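Local coordinates for protein leukotriene A-4 hydrolase (PDB 2XQ0) that cleaves amino acids from the amino termini of di- and tripeptides as a zinc-dependent aminopeptidase and has low epoxide hydrolase activity in vitro, at residues L265-S270 with M281-P286; Y141-L146 with D269-G274; S211-S216 with T227-L232; A204-I209 with G275-N280. All blocks are in the same frame, centred on the assembly; numbering follows the deposited sequence.

Overall arrangement
Along the chain, residues 141-146 come first, in the N-terminal domain, and wait for 269-274 to close contact 2. Within that long loop, 204-209 opens contact 4, and 211-216 then meets 227-232 to form contact 3, which is nested inside both contacts 2 and 4. Only after contact 3 has closed does 265-270 open contact 1; its last two residues already belong to contact 2. Contact 4 closes at 275-280 and contact 1 at 281-286, so contact 4 crosses both contact 1 and contact 2. Contacts 1, 3 and 4 all reach the mixed sheet of the catalytic part, while contacts 2 and 4 join N-terminal segments to its bestatin-binding loop and edge strand.

Contact 1 of 4, residues L265-S270 with M281-P286; sequences LVNVDS and MTFATP
Leu265 holds CG anti to its backbone N (chi1 169°), Phe283 holds its CG anti to the carbonyl carbon (chi1 -80°), and the two side chains run side by side in the same direction. The methyl CD2 of Leu265 sits over the middle of the Phe283 ring, 3.8 Å from its centroid, a CH-pi contact. Nearer the backbone, SD of Met281 reaches Leu265 CB at 3.8 Å. Asn267 comes to the Phe283 ring obliquely, ND2 3.3 Å from Phe283 CD2, while its OD1 takes the hydroxyl of Tyr141.

The backbones form a parallel pair at the heart of the mixed sheet of the M1 catalytic domain, strand 264-266 against 282-284. Leu265 N donates to Thr282 O (2.7 Å), Ala284 N to Leu265 O (2.7 Å), and Asn267 N to Ala284 O (2.8 Å).

On the sheet face that carries Val266 and Ala284, Val266 CG1 slides past Pro286 CB at 4.1 Å. Past the strand ends, a water accepts from Thr285 OG1 at 2.6 Å and donates to Asp269 O; Thr285 OG1 is also hydrogen-bonded to Thr287 OG1. The carboxylate of Asp269 turns to Arg231 in a salt bridge.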
# COMPACT_ATOMS: atom_id res chain seq x y z
N LEU A 265 -13.16 -1.67 4.89
CA LEU A 265 -13.04 -2.72 5.90
C LEU A 265 -11.93 -2.33 6.86
O LEU A 265 -10.79 -2.20 6.44
CB LEU A 265 -12.66 -4.07 5.26
CG LEU A 265 -12.27 -5.18 6.24
CD1 LEU A 265 -13.44 -5.56 7.10
CD2 LEU A 265 -11.71 -6.43 5.51
N VAL A 266 -12.26 -2.12 8.14
CA VAL A 266 -11.23 -1.81 9.12
C VAL A 266 -10.81 -3.13 9.72
O VAL A 266 -11.57 -3.76 10.46
CB VAL A 266 -11.70 -0.82 10.21
CG1 VAL A 266 -10.63 -0.68 11.28
CG2 VAL A 266 -12.00 0.56 9.59
N ASN A 267 -9.61 -3.57 9.36
CA ASN A 267 -9.19 -4.93 9.64
C ASN A 267 -8.78 -5.18 11.08
O ASN A 267 -8.75 -4.26 11.90
CB ASN A 267 -8.03 -5.30 8.71
CG ASN A 267 -8.45 -6.28 7.64
OD1 ASN A 267 -9.19 -7.22 7.89
ND2 ASN A 267 -7.94 -6.07 6.43
N VAL A 268 -8.46 -6.44 11.37
CA VAL A 268 -7.94 -6.86 12.67
C VAL A 268 -6.58 -6.21 12.92
O VAL A 268 -5.91 -5.75 12.00
CB VAL A 268 -7.82 -8.41 12.77
CG1 VAL A 268 -9.20 -9.05 12.73
CG2 VAL A 268 -6.94 -8.96 11.66
N ASP A 269 -6.15 -6.19 14.18
CA ASP A 269 -4.93 -5.47 14.54
C ASP A 269 -3.64 -6.02 13.89
O ASP A 269 -2.68 -5.28 13.73
CB ASP A 269 -4.81 -5.34 16.07
CG ASP A 269 -6.10 -4.82 16.71
OD1 ASP A 269 -6.26 -3.59 16.84
OD2 ASP A 269 -6.96 -5.65 17.07
N SER A 270 -3.65 -7.29 13.47
CA SER A 270 -2.49 -7.88 12.79
C SER A 270 -2.28 -7.40 11.35
O SER A 270 -1.27 -7.73 10.70
CB SER A 270 -2.57 -9.40 12.79
OG SER A 270 -3.71 -9.86 12.08
N MET A 281 -13.97 -2.40 -1.72
CA MET A 281 -13.71 -2.74 -0.32
C MET A 281 -12.27 -2.45 0.05
O MET A 281 -11.45 -3.34 0.07
CB MET A 281 -14.04 -4.21 -0.02
CG MET A 281 -14.10 -4.59 1.47
SD MET A 281 -15.26 -3.61 2.48
CE MET A 281 -16.81 -4.05 1.67
N THR A 282 -11.98 -1.19 0.34
CA THR A 282 -10.67 -0.80 0.82
C THR A 282 -10.37 -1.53 2.14
O THR A 282 -11.21 -1.56 3.03
CB THR A 282 -10.64 0.74 1.04
OG1 THR A 282 -10.55 1.37 -0.24
CG2 THR A 282 -9.44 1.16 1.89
N PHE A 283 -9.19 -2.13 2.25
CA PHE A 283 -8.78 -2.77 3.49
C PHE A 283 -7.98 -1.73 4.23
O PHE A 283 -7.09 -1.11 3.67
CB PHE A 283 -7.91 -4.00 3.23
CG PHE A 283 -8.67 -5.23 2.85
CD1 PHE A 283 -9.84 -5.16 2.12
CD2 PHE A 283 -8.18 -6.49 3.20
CE1 PHE A 283 -10.54 -6.31 1.77
CE2 PHE A 283 -8.86 -7.64 2.85
CZ PHE A 283 -10.05 -7.55 2.13
N ALA A 284 -8.32 -1.51 5.50
CA ALA A 284 -7.64 -0.48 6.28
C ALA A 284 -7.13 -0.99 7.63
O ALA A 284 -7.73 -1.87 8.23
CB ALA A 284 -8.57 0.72 6.47
N THR A 285 -6.00 -0.43 8.09
CA THR A 285 -5.44 -0.70 9.42
C THR A 285 -6.28 0.02 10.48
O THR A 285 -6.70 1.16 10.28
CB THR A 285 -3.96 -0.22 9.51
OG1 THR A 285 -3.45 -0.42 10.84
CG2 THR A 285 -3.82 1.25 9.13
N PRO A 286 -6.55 -0.66 11.60
CA PRO A 286 -7.27 -0.04 12.72
C PRO A 286 -6.47 1.09 13.35
O PRO A 286 -7.03 1.89 14.09
CB PRO A 286 -7.42 -1.17 13.74
CG PRO A 286 -6.97 -2.41 13.06
CD PRO A 286 -6.15 -2.05 11.88
O HOH W 1 -2.84 -2.81 11.57

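Contact 2 of 4, residues Y141-L146 with D269-G274; sequences YVFSQL and DSYPYG. With BES (2-(3-amino-2-hydroxy-4-phenyl-butyrylamino)-4-methyl-pentanoic acid), chain B.
Ser144 O and Tyr271 OH share one water between the two segments: the water donates to Ser144 O at 2.7 Å and accepts from Tyr271 OH at 3.1 Å. These two bonds tie the phenol to the end of strand 141-144 through a single bridging molecule. The water lies in the plane of the Tyr271 ring.

The closest direct touch is aromatic. Phe143 puts its CG between the backbone N and the carbonyl carbon (chi1 67°), and its CE1 comes to 3.4 Å from Tyr271 CD1, at the edge of the tyrosine ring. The two planes are inclined at 58°, neither stacked nor perpendicular. Around the Phe143 rim, in its plane, Ser270 OG lies 4.0 Å from CE2; that hydroxyl has its polar partner in Gln128.

Further on, the aliphatic part of Gln145 crosses Tyr273 at about a right angle, CG 3.7 Å from CE2. C12, on the rim of the bestatin phenyl group, lies over one face of the Tyr273 ring, 3.4 Å from CE1. The next residue grips the other end of the inhibitor: Gly274 N donates to BES O4 of the carboxylate at 2.6 Å. An alanine in place of Tyr273 would probably open a gap beside the bestatin phenyl group and leave Gln145 CG without its aromatic neighbour.

With Gln145 packed on Tyr273, and Phe143 on Tyr271 and Pro272, the N-terminal domain and the catalytic domain together form part of the wall of the aminopeptidase substrate pocket.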
# COMPACT_ATOMS: atom_id res chain seq x y z
N TYR A 141 -11.16 -15.42 12.14
CA TYR A 141 -11.13 -14.36 11.13
C TYR A 141 -10.08 -14.73 10.12
O TYR A 141 -9.08 -15.37 10.45
CB TYR A 141 -10.75 -13.04 11.81
CG TYR A 141 -10.94 -11.76 11.01
CD1 TYR A 141 -9.99 -11.35 10.08
CD2 TYR A 141 -12.04 -10.94 11.23
CE1 TYR A 141 -10.14 -10.17 9.38
CE2 TYR A 141 -12.20 -9.76 10.54
CZ TYR A 141 -11.24 -9.38 9.61
OH TYR A 141 -11.40 -8.20 8.91
N VAL A 142 -10.30 -14.33 8.87
CA VAL A 142 -9.30 -14.52 7.85
C VAL A 142 -9.39 -13.35 6.88
O VAL A 142 -10.48 -12.81 6.66
CB VAL A 142 -9.53 -15.83 7.10
CG1 VAL A 142 -10.93 -15.83 6.48
CG2 VAL A 142 -8.44 -16.10 6.04
N PHE A 143 -8.26 -12.94 6.32
CA PHE A 143 -8.28 -11.91 5.27
C PHE A 143 -7.14 -12.17 4.31
O PHE A 143 -6.15 -12.79 4.68
CB PHE A 143 -8.18 -10.50 5.87
CG PHE A 143 -6.86 -10.21 6.54
CD1 PHE A 143 -5.80 -9.68 5.81
CD2 PHE A 143 -6.68 -10.46 7.88
CE1 PHE A 143 -4.58 -9.43 6.44
CE2 PHE A 143 -5.48 -10.19 8.51
CZ PHE A 143 -4.44 -9.68 7.79
N SER A 144 -7.29 -11.67 3.09
CA SER A 144 -6.26 -11.80 2.06
C SER A 144 -5.47 -10.52 1.83
O SER A 144 -5.87 -9.43 2.25
CB SER A 144 -6.93 -12.20 0.75
OG SER A 144 -7.71 -11.11 0.29
N GLN A 145 -4.34 -10.67 1.17
CA GLN A 145 -3.55 -9.55 0.68
C GLN A 145 -2.78 -10.14 -0.51
O GLN A 145 -1.90 -10.98 -0.32
CB GLN A 145 -2.58 -9.05 1.75
CG GLN A 145 -1.45 -8.19 1.19
CD GLN A 145 -1.96 -6.94 0.50
OE1 GLN A 145 -2.73 -6.18 1.08
NE2 GLN A 145 -1.55 -6.75 -0.75
N LEU A 146 -3.15 -9.74 -1.72
CA LEU A 146 -2.66 -10.42 -2.92
C LEU A 146 -1.53 -9.68 -3.65
O LEU A 146 -0.75 -10.28 -4.42
CB LEU A 146 -3.81 -10.73 -3.90
CG LEU A 146 -4.99 -11.49 -3.30
CD1 LEU A 146 -5.93 -11.97 -4.40
CD2 LEU A 146 -4.51 -12.64 -2.44
N ASP A 269 -6.15 -6.19 14.18
CA ASP A 269 -4.93 -5.47 14.54
C ASP A 269 -3.64 -6.02 13.89
O ASP A 269 -2.68 -5.28 13.73
CB ASP A 269 -4.81 -5.34 16.07
CG ASP A 269 -6.10 -4.82 16.71
OD1 ASP A 269 -6.26 -3.59 16.84
OD2 ASP A 269 -6.96 -5.65 17.07
N SER A 270 -3.65 -7.29 13.47
CA SER A 270 -2.49 -7.88 12.79
C SER A 270 -2.28 -7.40 11.35
O SER A 270 -1.27 -7.73 10.70
CB SER A 270 -2.57 -9.40 12.79
OG SER A 270 -3.71 -9.86 12.08
N TYR A 271 -3.22 -6.62 10.83
CA TYR A 271 -3.11 -6.16 9.46
C TYR A 271 -1.80 -5.38 9.23
O TYR A 271 -1.50 -4.43 9.96
CB TYR A 271 -4.33 -5.33 9.08
CG TYR A 271 -4.39 -5.04 7.60
CD1 TYR A 271 -4.70 -6.04 6.70
CD2 TYR A 271 -4.15 -3.76 7.11
CE1 TYR A 271 -4.75 -5.79 5.35
CE2 TYR A 271 -4.19 -3.50 5.76
CZ TYR A 271 -4.49 -4.52 4.89
OH TYR A 271 -4.54 -4.25 3.55
N PRO A 272 -1.01 -5.77 8.21
CA PRO A 272 0.37 -5.29 8.07
C PRO A 272 0.58 -4.04 7.20
O PRO A 272 1.66 -3.47 7.23
CB PRO A 272 1.07 -6.49 7.41
CG PRO A 272 -0.01 -7.10 6.56
CD PRO A 272 -1.33 -6.84 7.24
N TYR A 273 -0.43 -3.63 6.43
CA TYR A 273 -0.29 -2.44 5.61
C TYR A 273 -1.17 -1.35 6.16
O TYR A 273 -1.93 -1.58 7.10
CB TYR A 273 -0.60 -2.74 4.14
CG TYR A 273 0.32 -3.81 3.58
CD1 TYR A 273 1.53 -3.47 3.00
CD2 TYR A 273 -0.01 -5.15 3.68
CE1 TYR A 273 2.37 -4.45 2.50
CE2 TYR A 273 0.83 -6.13 3.19
CZ TYR A 273 2.02 -5.77 2.60
OH TYR A 273 2.86 -6.76 2.12
N GLY A 274 -1.05 -0.15 5.61
CA GLY A 274 -1.87 0.97 6.04
C GLY A 274 -3.22 0.78 5.38
O GLY A 274 -4.26 1.04 5.96
N2 BES B . -1.60 -1.60 -2.03
C1 BES B . -0.66 -0.65 -1.49
C6 BES B . 0.26 -1.34 -0.47
C7 BES B . 1.08 -2.40 -1.15
C8 BES B . 1.73 -2.12 -2.35
C12 BES B . 1.19 -3.68 -0.59
C9 BES B . 2.49 -3.10 -2.98
C11 BES B . 1.94 -4.66 -1.23
C10 BES B . 2.60 -4.37 -2.42
C2 BES B . -1.38 0.53 -0.84
O2 BES B . -2.28 1.24 -1.70
C3 BES B . -0.32 1.47 -0.35
O3 BES B . 0.34 2.16 -1.13
N1 BES B . -0.23 1.41 0.97
C4 BES B . 0.67 2.15 1.84
C13 BES B . -0.19 3.31 2.32
C14 BES B . 0.47 4.67 2.10
C15 BES B . -0.59 5.77 2.08
C16 BES B . 1.31 4.69 0.82
C5 BES B . 0.96 1.25 3.01
O1 BES B . 2.03 1.41 3.64
O4 BES B . 0.12 0.37 3.31
O HOH W 2 -5.35 -6.79 1.88

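Contact 3 of 4, residues S211-S216 with T227-L232; sequences SGDLSS and TEPFRL
The carboxylate of Asp213 lies obliquely against the ring of Pro229, OD2 3.8 Å from CG. Other flat groups pack together within 227-232. The guanidinium of Arg231 has Phe230 CZ over the centre of one face, 3.5 Å above its plane, and at its edge Thr227 OG1, a hydroxyl that is hydrogen-bonded to Val266 O; the Phe230 ring in turn has Arg231 CB over one face, toward the rim, and Glu228 OE2 at its edge. Arg231 NH2 makes a salt bridge to Glu228 OE1, and NH1 a second one to Asp269, which ties this turn to contact 1.

Across the segments, two backbone bonds join Ser215 and Thr227 as an antiparallel hydrogen-bonded pair. Ser215 N donates to Thr227 O at 2.9 Å; the return bond runs from Thr227 N to Ser215 O at 3.1 Å. Leu214 CA adds a C-H contact to the same Thr227 O.

The Ser215 hydroxyl stands between its backbone N and carbonyl carbon (chi1 36°) and lies over Pro229, OG 3.3 Å from CA. Leu232 closes in from the helix, its CD1 3.7 Å from Ser216 C. Asp213, the centre of an inverse gamma turn, buries its carbonyl: the O packs 3.2 Å from Pro229 CD and finds no polar partner.

This is where a beta hairpin ends and a helix follows: strand 215-220 forms the sheet edge, pairs with 223-227, and the chain then runs on into the helix of 229-239.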
# COMPACT_ATOMS: atom_id res chain seq x y z
N SER A 211 -13.35 -12.66 6.12
CA SER A 211 -14.50 -13.25 6.78
C SER A 211 -14.25 -13.30 8.25
O SER A 211 -13.16 -13.68 8.69
CB SER A 211 -14.79 -14.64 6.24
OG SER A 211 -15.93 -15.20 6.88
N GLY A 212 -15.25 -12.87 8.99
CA GLY A 212 -15.20 -12.92 10.44
C GLY A 212 -16.43 -12.28 11.01
O GLY A 212 -17.41 -12.04 10.30
N ASP A 213 -16.39 -12.02 12.31
CA ASP A 213 -17.52 -11.39 12.98
C ASP A 213 -17.56 -9.92 12.60
O ASP A 213 -17.08 -9.06 13.33
CB ASP A 213 -17.41 -11.56 14.50
CG ASP A 213 -18.59 -10.96 15.23
OD1 ASP A 213 -19.61 -10.70 14.57
OD2 ASP A 213 -18.48 -10.76 16.46
N LEU A 214 -18.16 -9.64 11.46
CA LEU A 214 -18.18 -8.30 10.91
C LEU A 214 -19.58 -7.70 11.01
O LEU A 214 -20.57 -8.35 10.66
CB LEU A 214 -17.77 -8.34 9.44
CG LEU A 214 -16.34 -8.78 9.14
CD1 LEU A 214 -16.10 -8.82 7.64
CD2 LEU A 214 -15.36 -7.83 9.81
N SER A 215 -19.64 -6.47 11.47
CA SER A 215 -20.86 -5.69 11.35
C SER A 215 -20.51 -4.48 10.50
O SER A 215 -19.36 -4.33 10.08
CB SER A 215 -21.39 -5.29 12.73
OG SER A 215 -20.36 -5.01 13.65
N SER A 216 -21.50 -3.65 10.20
CA SER A 216 -21.31 -2.54 9.30
C SER A 216 -22.18 -1.34 9.70
O SER A 216 -23.19 -1.49 10.41
CB SER A 216 -21.65 -2.96 7.88
OG SER A 216 -23.04 -3.16 7.77
N THR A 227 -16.35 -3.73 10.23
CA THR A 227 -15.32 -4.04 11.21
C THR A 227 -15.91 -4.89 12.33
O THR A 227 -17.07 -5.27 12.28
CB THR A 227 -14.65 -2.78 11.82
OG1 THR A 227 -13.54 -3.18 12.64
CG2 THR A 227 -15.63 -1.98 12.64
N GLU A 228 -15.09 -5.20 13.33
CA GLU A 228 -15.58 -5.94 14.49
C GLU A 228 -16.53 -5.07 15.31
O GLU A 228 -16.26 -3.87 15.51
CB GLU A 228 -14.41 -6.46 15.33
CG GLU A 228 -13.52 -7.48 14.61
CD GLU A 228 -12.19 -7.74 15.33
OE1 GLU A 228 -11.22 -7.00 15.07
OE2 GLU A 228 -12.13 -8.68 16.16
N PRO A 229 -17.64 -5.65 15.78
CA PRO A 229 -18.64 -4.86 16.52
C PRO A 229 -18.04 -3.91 17.57
O PRO A 229 -18.49 -2.77 17.67
CB PRO A 229 -19.51 -5.93 17.17
CG PRO A 229 -19.42 -7.11 16.21
CD PRO A 229 -18.01 -7.07 15.67
N PHE A 230 -17.03 -4.36 18.32
CA PHE A 230 -16.54 -3.57 19.44
C PHE A 230 -15.98 -2.22 18.98
O PHE A 230 -15.96 -1.24 19.75
CB PHE A 230 -15.50 -4.34 20.26
CG PHE A 230 -14.12 -4.34 19.66
CD1 PHE A 230 -13.21 -3.34 19.98
CD2 PHE A 230 -13.74 -5.34 18.78
CE1 PHE A 230 -11.94 -3.34 19.43
CE2 PHE A 230 -12.46 -5.34 18.22
CZ PHE A 230 -11.56 -4.34 18.54
N ARG A 231 -15.55 -2.17 17.73
CA ARG A 231 -14.87 -0.99 17.19
C ARG A 231 -15.76 -0.24 16.19
O ARG A 231 -15.38 0.82 15.68
CB ARG A 231 -13.58 -1.45 16.50
CG ARG A 231 -12.80 -0.34 15.83
CD ARG A 231 -11.31 -0.62 15.93
NE ARG A 231 -10.98 -1.95 15.42
CZ ARG A 231 -9.95 -2.67 15.85
NH1 ARG A 231 -9.16 -2.19 16.80
NH2 ARG A 231 -9.71 -3.86 15.33
N LEU A 232 -16.93 -0.79 15.91
CA LEU A 232 -17.79 -0.28 14.84
C LEU A 232 -18.13 1.20 14.95
O LEU A 232 -17.93 1.96 14.00
CB LEU A 232 -19.07 -1.12 14.73
CG LEU A 232 -20.04 -0.65 13.64
CD1 LEU A 232 -19.49 -0.95 12.25
CD2 LEU A 232 -21.40 -1.32 13.83

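Contact 4 of 4, residues A204-I209 with G275-N280; sequences AYLIGI and GMESPN. With BES (2-(3-amino-2-hydroxy-4-phenyl-butyrylamino)-4-methyl-pentanoic acid), chain B.
Leu206 supplies most of the apolar packing, meeting Met276 and Pro279 at about a right angle to each. Its CD2 touches Met276 CE at 3.7 Å, and its CB rests against Pro279 CD at 3.6 Å. CE of Met276 also lies at the edge of the Tyr205 ring, close to its plane.

One direct hydrogen bond crosses from side chain to backbone: Ser278 OG donates to Leu206 O at 3.1 Å, coming from well above the carbonyl plane, 46° out of it. The same hydroxyl is 3.7 Å from Gly208 CA, on the side where a CB would run into it. A water links the two segments a second time, lying 2.9 Å from Tyr205 OH and 2.6 Å from Glu277 OE2.

The third kind of contact is with bestatin. A chi1 of 69° sets Glu277 CG between the backbone N and the carbonyl carbon, the chain bends at chi2, and OE1 accepts from the inhibitor's amino N2 at 2.8 Å; Gly275 N gives a weak bond to the carboxylate O4. An alanine in place of Glu277 would probably leave the amino group of bestatin without this acceptor. Gly274 to Ser278 read GGMES, probably the counterpart of the GXMEN motif that binds the substrate amino terminus in M1 aminopeptidases, with Ser278 in place of the asparagine.

Leu206 and Pro279 both pack on Asn310 of helix 297-311, the helix of the zinc ligands His301 and His305, with Glu277 against His305. Strand 275-276 borders 282-284 at the sheet edge, and the 204-209 loop leads into strand 209-211.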
# COMPACT_ATOMS: atom_id res chain seq x y z
N ALA A 204 -6.04 -9.76 -11.01
CA ALA A 204 -6.17 -10.68 -9.88
C ALA A 204 -5.64 -10.09 -8.57
O ALA A 204 -6.12 -10.45 -7.49
CB ALA A 204 -5.47 -12.02 -10.18
N TYR A 205 -4.64 -9.22 -8.65
CA TYR A 205 -3.98 -8.77 -7.42
C TYR A 205 -4.92 -7.87 -6.60
O TYR A 205 -4.68 -7.64 -5.43
CB TYR A 205 -2.64 -8.09 -7.70
CG TYR A 205 -2.75 -6.66 -8.18
CD1 TYR A 205 -2.97 -5.62 -7.28
CD2 TYR A 205 -2.62 -6.34 -9.51
CE1 TYR A 205 -3.06 -4.32 -7.70
CE2 TYR A 205 -2.71 -5.04 -9.96
CZ TYR A 205 -2.93 -4.03 -9.05
OH TYR A 205 -3.03 -2.74 -9.48
N LEU A 206 -5.99 -7.39 -7.23
CA LEU A 206 -6.98 -6.52 -6.57
C LEU A 206 -8.09 -7.31 -5.87
O LEU A 206 -8.91 -6.73 -5.15
CB LEU A 206 -7.59 -5.54 -7.56
CG LEU A 206 -6.64 -4.43 -8.00
CD1 LEU A 206 -7.32 -3.54 -9.03
CD2 LEU A 206 -6.23 -3.62 -6.80
N ILE A 207 -8.14 -8.61 -6.10
CA ILE A 207 -9.14 -9.42 -5.43
C ILE A 207 -8.92 -9.32 -3.93
O ILE A 207 -7.78 -9.33 -3.45
CB ILE A 207 -9.13 -10.88 -5.87
CG1 ILE A 207 -9.67 -10.99 -7.30
CG2 ILE A 207 -9.97 -11.74 -4.92
CD1 ILE A 207 -11.14 -10.61 -7.39
N GLY A 208 -10.02 -9.17 -3.21
CA GLY A 208 -9.95 -9.07 -1.76
C GLY A 208 -11.05 -9.89 -1.13
O GLY A 208 -12.18 -9.92 -1.64
N ILE A 209 -10.71 -10.59 -0.06
CA ILE A 209 -11.72 -11.34 0.69
C ILE A 209 -11.41 -11.28 2.18
O ILE A 209 -10.24 -11.34 2.58
CB ILE A 209 -11.78 -12.82 0.23
CG1 ILE A 209 -12.86 -13.58 1.01
CG2 ILE A 209 -10.45 -13.49 0.46
CD1 ILE A 209 -13.17 -14.94 0.44
N GLY A 275 -3.19 0.27 4.15
CA GLY A 275 -4.42 0.06 3.42
C GLY A 275 -4.18 -0.72 2.15
O GLY A 275 -3.03 -0.87 1.74
N MET A 276 -5.25 -1.24 1.54
CA MET A 276 -5.13 -1.94 0.27
C MET A 276 -6.38 -1.58 -0.49
O MET A 276 -7.49 -1.73 0.04
CB MET A 276 -5.07 -3.46 0.45
CG MET A 276 -5.07 -4.24 -0.86
SD MET A 276 -3.71 -3.81 -1.99
CE MET A 276 -4.45 -4.16 -3.58
N GLU A 277 -6.19 -1.11 -1.72
CA GLU A 277 -7.24 -0.53 -2.54
C GLU A 277 -8.09 -1.55 -3.30
O GLU A 277 -8.40 -1.33 -4.47
CB GLU A 277 -6.58 0.41 -3.56
CG GLU A 277 -5.73 -0.30 -4.66
CD GLU A 277 -4.23 -0.47 -4.31
OE1 GLU A 277 -3.85 -0.42 -3.11
OE2 GLU A 277 -3.41 -0.66 -5.24
N SER A 278 -8.50 -2.66 -2.68
CA SER A 278 -9.40 -3.58 -3.36
C SER A 278 -10.64 -2.83 -3.75
O SER A 278 -11.24 -2.16 -2.92
CB SER A 278 -9.80 -4.74 -2.46
OG SER A 278 -8.70 -5.59 -2.26
N PRO A 279 -11.04 -2.95 -5.03
CA PRO A 279 -12.25 -2.28 -5.53
C PRO A 279 -13.50 -2.62 -4.76
O PRO A 279 -13.81 -3.79 -4.55
CB PRO A 279 -12.38 -2.81 -6.96
CG PRO A 279 -11.02 -3.21 -7.34
CD PRO A 279 -10.35 -3.70 -6.09
N ASN A 280 -14.23 -1.59 -4.35
CA ASN A 280 -15.44 -1.73 -3.56
C ASN A 280 -15.22 -2.21 -2.13
O ASN A 280 -16.19 -2.40 -1.38
CB ASN A 280 -16.48 -2.61 -4.25
CG ASN A 280 -17.00 -2.01 -5.56
OD1 ASN A 280 -16.85 -2.59 -6.63
ND2 ASN A 280 -17.61 -0.85 -5.46
N2 BES B . -1.60 -1.60 -2.03
C1 BES B . -0.66 -0.65 -1.49
C6 BES B . 0.26 -1.34 -0.47
C7 BES B . 1.08 -2.40 -1.15
C8 BES B . 1.73 -2.12 -2.35
C12 BES B . 1.19 -3.68 -0.59
C9 BES B . 2.49 -3.10 -2.98
C11 BES B . 1.94 -4.66 -1.23
C10 BES B . 2.60 -4.37 -2.42
C2 BES B . -1.38 0.53 -0.84
O2 BES B . -2.28 1.24 -1.70
C3 BES B . -0.32 1.47 -0.35
O3 BES B . 0.34 2.16 -1.13
N1 BES B . -0.23 1.41 0.97
C4 BES B . 0.67 2.15 1.84
C13 BES B . -0.19 3.31 2.32
C14 BES B . 0.47 4.67 2.10
C15 BES B . -0.59 5.77 2.08
C16 BES B . 1.31 4.69 0.82
C5 BES B . 0.96 1.25 3.01
O1 BES B . 2.03 1.41 3.64
O4 BES B . 0.12 0.37 3.31
O HOH W 3 -4.17 -0.75 -7.75